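Local coordinates for SsDNA-binding protein essential for mitochondrial genome maintenance (PDB 6CQK), which binds single-stranded DNA preferentially and cooperatively, takes part in mitochondrial DNA replication and stimulates the PIF1 helicase, at residues 7-11 with 31-35; 26-30 with 55-59. One frame throughout, in Å; residues are numbered along the deposited sequence.

Contact 1 of 2, residues 7-11 with 31-35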
ATOM      1  N   SER A   7       2.959   1.636   5.348  1.00 63.12           N
ATOM      2  CA  SER A   7       1.631   2.188   5.598  1.00 64.66           C
ATOM      3  C   SER A   7       1.254   1.704   6.975  1.00 61.60           C
ATOM      4  O   SER A   7       1.423   0.537   7.262  1.00 57.63           O
ATOM      5  CB  SER A   7       0.624   1.696   4.560  1.00 68.76           C
ATOM      6  OG  SER A   7       1.178   1.788   3.250  1.00 73.80           O
ATOM      7  N   ILE A   8       0.781   2.619   7.817  1.00 58.92           N
ATOM      8  CA  ILE A   8       0.408   2.318   9.172  1.00 55.71           C
ATOM      9  C   ILE A   8      -0.982   2.817   9.457  1.00 54.63           C
ATOM     10  O   ILE A   8      -1.353   3.914   9.082  1.00 55.11           O
ATOM     11  CB  ILE A   8       1.342   3.037  10.094  1.00 57.26           C
ATOM     12  CG1 ILE A   8       2.757   2.500   9.925  1.00 55.89           C
ATOM     13  CG2 ILE A   8       0.910   2.865  11.558  1.00 61.23           C
ATOM     14  CD1 ILE A   8       3.787   3.542  10.247  1.00 57.16           C
ATOM     15  N   VAL A   9      -1.775   1.999  10.112  1.00 55.97           N
ATOM     16  CA  VAL A   9      -2.937   2.484  10.809  1.00 56.64           C
ATOM     17  C   VAL A   9      -2.744   2.315  12.286  1.00 54.38           C
ATOM     18  O   VAL A   9      -2.460   1.186  12.782  1.00 51.97           O
ATOM     19  CB  VAL A   9      -4.210   1.752  10.402  1.00 59.79           C
ATOM     20  CG1 VAL A   9      -5.381   2.193  11.282  1.00 60.96           C
ATOM     21  CG2 VAL A   9      -4.548   2.120   8.988  1.00 63.02           C
ATOM     22  N   GLY A  10      -2.976   3.411  12.984  1.00 52.81           N
ATOM     23  CA  GLY A  10      -2.725   3.432  14.391  1.00 55.39           C
ATOM     24  C   GLY A  10      -3.074   4.728  15.026  1.00 58.20           C
ATOM     25  O   GLY A  10      -3.647   5.616  14.393  1.00 60.98           O
ATOM     26  N   ARG A  11      -2.735   4.857  16.300  1.00 61.17           N
ATOM     27  CA  ARG A  11      -3.139   6.022  17.045  1.00 65.29           C
ATOM     28  C   ARG A  11      -1.950   6.860  17.377  1.00 63.02           C
ATOM     29  O   ARG A  11      -0.872   6.341  17.655  1.00 65.39           O
ATOM     30  CB  ARG A  11      -3.881   5.617  18.322  1.00 71.78           C
ATOM     31  CG  ARG A  11      -5.398   5.600  18.137  1.00 78.40           C
ATOM     32  CD  ARG A  11      -6.086   4.551  18.901  1.00 84.10           C
ATOM     33  NE  ARG A  11      -5.932   3.347  18.082  1.00 94.30           N
ATOM     34  CZ  ARG A  11      -6.371   2.153  18.450  1.00100.08           C
ATOM     35  NH1 ARG A  11      -7.013   1.986  19.624  1.00102.11           N
ATOM     36  NH2 ARG A  11      -6.172   1.126  17.644  1.00 97.53           N
ATOM     37  N   SER A  31       5.085   9.837  17.374  1.00 60.39           N
ATOM     38  CA  SER A  31       5.034   8.387  17.332  1.00 60.41           C
ATOM     39  C   SER A  31       3.571   7.892  17.213  1.00 58.78           C
ATOM     40  O   SER A  31       2.657   8.576  17.673  1.00 57.08           O
ATOM     41  CB  SER A  31       5.710   7.795  18.555  1.00 60.35           C
ATOM     42  OG  SER A  31       5.165   8.389  19.718  1.00 63.53           O
ATOM     43  N   ILE A  32       3.399   6.773  16.481  1.00 56.31           N
ATOM     44  CA  ILE A  32       2.136   6.122  16.285  1.00 54.12           C
ATOM     45  C   ILE A  32       2.225   4.801  17.048  1.00 54.45           C
ATOM     46  O   ILE A  32       3.147   4.027  16.820  1.00 52.62           O
ATOM     47  CB  ILE A  32       1.892   5.822  14.762  1.00 53.06           C
ATOM     48  CG1 ILE A  32       1.811   7.121  13.980  1.00 52.51           C
ATOM     49  CG2 ILE A  32       0.587   5.042  14.530  1.00 51.82           C
ATOM     50  CD1 ILE A  32       1.711   6.933  12.494  1.00 54.29           C
ATOM     51  N   ALA A  33       1.252   4.548  17.899  1.00 53.70           N
ATOM     52  CA  ALA A  33       1.101   3.255  18.483  1.00 55.31           C
ATOM     53  C   ALA A  33       0.144   2.475  17.625  1.00 56.26           C
ATOM     54  O   ALA A  33      -0.992   2.913  17.444  1.00 60.57           O
ATOM     55  CB  ALA A  33       0.552   3.377  19.887  1.00 54.91           C
ATOM     56  N   SER A  34       0.579   1.331  17.095  1.00 55.86           N
ATOM     57  CA  SER A  34      -0.246   0.507  16.225  1.00 54.99           C
ATOM     58  C   SER A  34      -0.244  -0.830  16.866  1.00 55.34           C
ATOM     59  O   SER A  34       0.797  -1.448  17.062  1.00 54.54           O
ATOM     60  CB  SER A  34       0.337   0.398  14.824  1.00 57.17           C
ATOM     61  OG  SER A  34      -0.189  -0.662  14.071  1.00 61.35           O
ATOM     62  N   GLN A  35      -1.407  -1.273  17.287  1.00 57.17           N
ATOM     63  CA  GLN A  35      -1.524  -2.549  17.932  1.00 57.57           C
ATOM     64  C   GLN A  35      -2.632  -3.296  17.308  1.00 58.60           C
ATOM     65  O   GLN A  35      -3.760  -3.153  17.705  1.00 58.77           O
ATOM     66  CB  GLN A  35      -1.848  -2.396  19.390  1.00 55.67           C
ATOM     67  CG  GLN A  35      -1.873  -3.734  20.048  1.00 57.06           C
ATOM     68  CD  GLN A  35      -2.246  -3.665  21.473  1.00 57.98           C
ATOM     69  OE1 GLN A  35      -2.819  -2.710  21.906  1.00 63.00           O
ATOM     70  NE2 GLN A  35      -1.921  -4.682  22.209  1.00 55.85           N
TER
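Arg11 and Ala33 form an antiparallel hydrogen-bonded pair in the first hairpin of the OB fold. The hairpin consists of strands 3-20 and 26-34. Arg11 N donates to Ala33 O at 2.9 Å, and the N-H points almost straight at the oxygen (172°). Ala33 N returns a bond to Arg11 O at 2.8 Å. The axes of the two short strand segments stand at 96° to each other, so the pairing is local. Residues 7-9 turn to the second subunit, another copy of the protein, and join its strand in an antiparallel ladder. Ser34 spans this divergence. Ser34 CB lies 3.6 Å from Val9 O and also touches Ile8 CG2. Beyond CB, the hydroxyl Ser34 OG donates to Val9 O at 3.2 Å, tilted from the plane of that carbonyl. The torsion places OG opposite the backbone N (chi1 163°), which carries it to strand 3-20. OG also has a weak hydrogen bond to Phe3 O of the second subunit. An alanine here has no OG, and the link between the parting strands would probably weaken, with Val9 O left without its hydroxyl donor. Beside this polar link lies an apolar one. Ile8 CG2 meets Ile32 CG2 at 3.7 Å where the two side chains cross at a slant. Arg11 is more exposed, and its guanidinium leaves the hairpin to form a salt bridge with Asp2 of the second subunit. Gly10 has no side chain, and Ile32 CG2 rests directly against Gly10 CA at 3.7 Å.

Contact 2 of 2, residues 26-30 with 55-59; sequences RYLKY and INFLT
Leu28 lays its CD2 methyl over the last turn of helix 52-59, where it meets Ile55, Leu58 and Thr59. Leu28 CD2 is 3.9 Å from Ile55 CG2, 4.1 Å from Leu58 CB and 4.0 Å from Thr59 CG2. One methyl thus fits among three side chains, at positions i, i+3 and i+4, on one side of the helix. CG of Leu28 lies opposite the backbone N (chi1 -160°), and this sends the branch across to the helix. Leu28 and Ile55 run alongside each other, pointing opposite ways. The other end of Ile55 reaches back along the strand, Ile55 CD1 lying 4.0 Å from Arg26 O. Farther up the strand, Tyr30 takes over. Tyr30 CE1 touches Leu58 CD1 at 3.7 Å. The two side chains lie nearly perpendicular, with the methyl oblique to the ring. The Tyr30 hydroxyl is bonded to Gln94 on strand 89-99, and its ring meets Phe16 of strand 3-20 edge to face. These two partners hold the ring from outside the contact. Here helix 52-59 lies against strand 26-34, the segment axes 9.8 Å apart and inclined at 44°. In OB folds a helix between the third and fourth strands typically covers one end of the barrel, and this helix has that position. Leu58 also packs on Phe16 and Ile97. The contact is made mainly by methyls, one methylene and one ring, with two carbonyl oxygens at the margin. Its hold therefore rests on apolar burial and on fit rather than on bond direction.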
ATOM      1  N   ARG A  26      13.331  22.250   9.250  1.00 67.94           N
ATOM      2  CA  ARG A  26      12.411  22.012  10.301  1.00 70.23           C
ATOM      3  C   ARG A  26      11.743  20.755   9.999  1.00 70.36           C
ATOM      4  O   ARG A  26      11.198  20.608   8.899  1.00 68.09           O
ATOM      5  CB  ARG A  26      11.275  23.008  10.396  1.00 73.93           C
ATOM      6  CG  ARG A  26      11.728  24.297  10.951  1.00 78.58           C
ATOM      7  CD  ARG A  26      12.466  24.063  12.278  1.00 78.50           C
ATOM      8  NE  ARG A  26      11.559  24.342  13.376  1.00 81.82           N
ATOM      9  CZ  ARG A  26      11.903  24.244  14.657  1.00 88.89           C
ATOM     10  NH1 ARG A  26      13.102  23.776  15.034  1.00 91.04           N
ATOM     11  NH2 ARG A  26      11.018  24.583  15.591  1.00 95.00           N
ATOM     12  N   TYR A  27      11.692  19.907  11.022  1.00 71.57           N
ATOM     13  CA  TYR A  27      10.811  18.778  10.986  1.00 69.40           C
ATOM     14  C   TYR A  27      10.098  18.517  12.261  1.00 71.29           C
ATOM     15  O   TYR A  27      10.582  18.858  13.367  1.00 75.23           O
ATOM     16  CB  TYR A  27      11.575  17.569  10.629  1.00 68.98           C
ATOM     17  CG  TYR A  27      12.557  17.041  11.679  1.00 70.94           C
ATOM     18  CD1 TYR A  27      12.215  16.042  12.607  1.00 70.92           C
ATOM     19  CD2 TYR A  27      13.874  17.480  11.680  1.00 74.63           C
ATOM     20  CE1 TYR A  27      13.157  15.521  13.518  1.00 72.62           C
ATOM     21  CE2 TYR A  27      14.829  16.949  12.557  1.00 76.16           C
ATOM     22  CZ  TYR A  27      14.471  15.979  13.471  1.00 75.19           C
ATOM     23  OH  TYR A  27      15.423  15.552  14.356  1.00 75.01           O
ATOM     24  N   LEU A  28       8.975  17.840  12.085  1.00 69.78           N
ATOM     25  CA  LEU A  28       8.116  17.433  13.167  1.00 69.73           C
ATOM     26  C   LEU A  28       8.313  15.944  13.474  1.00 66.42           C
ATOM     27  O   LEU A  28       8.564  15.145  12.582  1.00 65.15           O
ATOM     28  CB  LEU A  28       6.705  17.734  12.736  1.00 71.58           C
ATOM     29  CG  LEU A  28       5.687  17.847  13.836  1.00 75.47           C
ATOM     30  CD1 LEU A  28       6.104  18.895  14.873  1.00 77.34           C
ATOM     31  CD2 LEU A  28       4.324  18.178  13.238  1.00 79.24           C
ATOM     32  N   LYS A  29       8.303  15.595  14.756  1.00 66.82           N
ATOM     33  CA  LYS A  29       8.454  14.182  15.239  1.00 69.56           C
ATOM     34  C   LYS A  29       7.224  13.808  16.035  1.00 64.58           C
ATOM     35  O   LYS A  29       6.693  14.632  16.762  1.00 64.61           O
ATOM     36  CB  LYS A  29       9.699  13.968  16.151  1.00 74.95           C
ATOM     37  CG  LYS A  29      10.957  13.382  15.453  1.00 86.57           C
ATOM     38  CD  LYS A  29      11.047  11.839  15.544  1.00 93.51           C
ATOM     39  CE  LYS A  29      12.024  11.269  14.531  1.00 92.78           C
ATOM     40  NZ  LYS A  29      13.426  11.732  14.742  1.00 92.12           N
ATOM     41  N   TYR A  30       6.730  12.605  15.816  1.00 61.90           N
ATOM     42  CA  TYR A  30       5.687  12.037  16.635  1.00 60.92           C
ATOM     43  C   TYR A  30       5.726  10.532  16.455  1.00 61.52           C
ATOM     44  O   TYR A  30       6.362  10.011  15.520  1.00 66.86           O
ATOM     45  CB  TYR A  30       4.304  12.607  16.294  1.00 59.98           C
ATOM     46  CG  TYR A  30       3.707  12.143  14.966  1.00 60.36           C
ATOM     47  CD1 TYR A  30       4.001  12.778  13.764  1.00 58.00           C
ATOM     48  CD2 TYR A  30       2.839  11.071  14.921  1.00 59.64           C
ATOM     49  CE1 TYR A  30       3.453  12.356  12.571  1.00 56.26           C
ATOM     50  CE2 TYR A  30       2.301  10.661  13.710  1.00 58.32           C
ATOM     51  CZ  TYR A  30       2.621  11.307  12.536  1.00 54.91           C
ATOM     52  OH  TYR A  30       2.119  10.813  11.325  1.00 53.14           O
ATOM     53  N   ILE A  55       2.965  19.204   8.023  1.00 73.89           N
ATOM     54  CA  ILE A  55       3.388  19.666   9.334  1.00 72.10           C
ATOM     55  C   ILE A  55       2.290  20.552   9.917  1.00 77.13           C
ATOM     56  O   ILE A  55       1.940  20.428  11.099  1.00 76.98           O
ATOM     57  CB  ILE A  55       4.737  20.406   9.268  1.00 67.98           C
ATOM     58  CG1 ILE A  55       5.848  19.456   8.827  1.00 65.80           C
ATOM     59  CG2 ILE A  55       5.056  21.027  10.623  1.00 67.97           C
ATOM     60  CD1 ILE A  55       7.231  20.000   9.005  1.00 65.40           C
ATOM     61  N   ASN A  56       1.777  21.477   9.098  1.00 83.61           N
ATOM     62  CA  ASN A  56       0.747  22.416   9.565  1.00 89.42           C
ATOM     63  C   ASN A  56      -0.535  21.669   9.842  1.00 88.29           C
ATOM     64  O   ASN A  56      -1.145  21.869  10.889  1.00 82.98           O
ATOM     65  CB  ASN A  56       0.471  23.544   8.560  1.00 93.65           C
ATOM     66  CG  ASN A  56       1.638  24.509   8.424  1.00 91.32           C
ATOM     67  OD1 ASN A  56       2.394  24.745   9.368  1.00 85.76           O
ATOM     68  ND2 ASN A  56       1.792  25.058   7.227  1.00 90.81           N
ATOM     69  N   PHE A  57      -0.936  20.821   8.889  1.00 88.54           N
ATOM     70  CA  PHE A  57      -2.156  19.971   9.040  1.00 88.35           C
ATOM     71  C   PHE A  57      -2.167  19.232  10.372  1.00 84.17           C
ATOM     72  O   PHE A  57      -3.212  19.182  11.019  1.00 79.18           O
ATOM     73  CB  PHE A  57      -2.324  18.982   7.848  1.00 87.30           C
ATOM     74  CG  PHE A  57      -3.638  18.211   7.859  1.00 84.76           C
ATOM     75  CD1 PHE A  57      -3.758  17.114   8.654  1.00 86.80           C
ATOM     76  CD2 PHE A  57      -4.750  18.584   7.089  1.00 83.99           C
ATOM     77  CE1 PHE A  57      -4.929  16.387   8.712  1.00 84.33           C
ATOM     78  CE2 PHE A  57      -5.940  17.859   7.152  1.00 83.83           C
ATOM     79  CZ  PHE A  57      -6.022  16.751   7.983  1.00 83.59           C
ATOM     80  N   LEU A  58      -0.987  18.748  10.785  1.00 83.61           N
ATOM     81  CA  LEU A  58      -0.843  18.020  12.037  1.00 86.71           C
ATOM     82  C   LEU A  58      -0.979  18.917  13.247  1.00 88.60           C
ATOM     83  O   LEU A  58      -1.829  18.682  14.111  1.00 86.93           O
ATOM     84  CB  LEU A  58       0.491  17.280  12.107  1.00 86.23           C
ATOM     85  CG  LEU A  58       0.567  15.978  11.286  1.00 83.74           C
ATOM     86  CD1 LEU A  58       1.996  15.460  11.115  1.00 81.58           C
ATOM     87  CD2 LEU A  58      -0.291  14.903  11.923  1.00 82.05           C
ATOM     88  N   THR A  59      -0.212  19.994  13.264  1.00 91.88           N
ATOM     89  CA  THR A  59      -0.269  20.944  14.383  1.00 96.40           C
ATOM     90  C   THR A  59      -1.643  21.625  14.522  1.00 93.84           C
ATOM     91  O   THR A  59      -2.122  21.819  15.629  1.00 85.48           O
ATOM     92  CB  THR A  59       0.810  22.014  14.255  1.00100.17           C
ATOM     93  OG1 THR A  59       0.682  22.670  12.989  1.00 98.97           O
ATOM     94  CG2 THR A  59       2.170  21.380  14.363  1.00 99.08           C
TER

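In the fold
Contact 1 and contact 2 share strand 26-34. Residues 26-30 serve contact 2 and residues 31-35 follow directly in contact 1. The contact centres are about 16 Å apart and lie on opposite sides of the chain's centre. The contacts cross along the chain, because 26-30 lies between 7-11 and 31-35 and is paired with 55-59, which comes after both. Contact 1 lies where a second subunit extends the sheet, and contact 2 is touched by no other protein chain of the assembly. Strand 26-34 thus links the subunit interface to the helix side of the OB barrel.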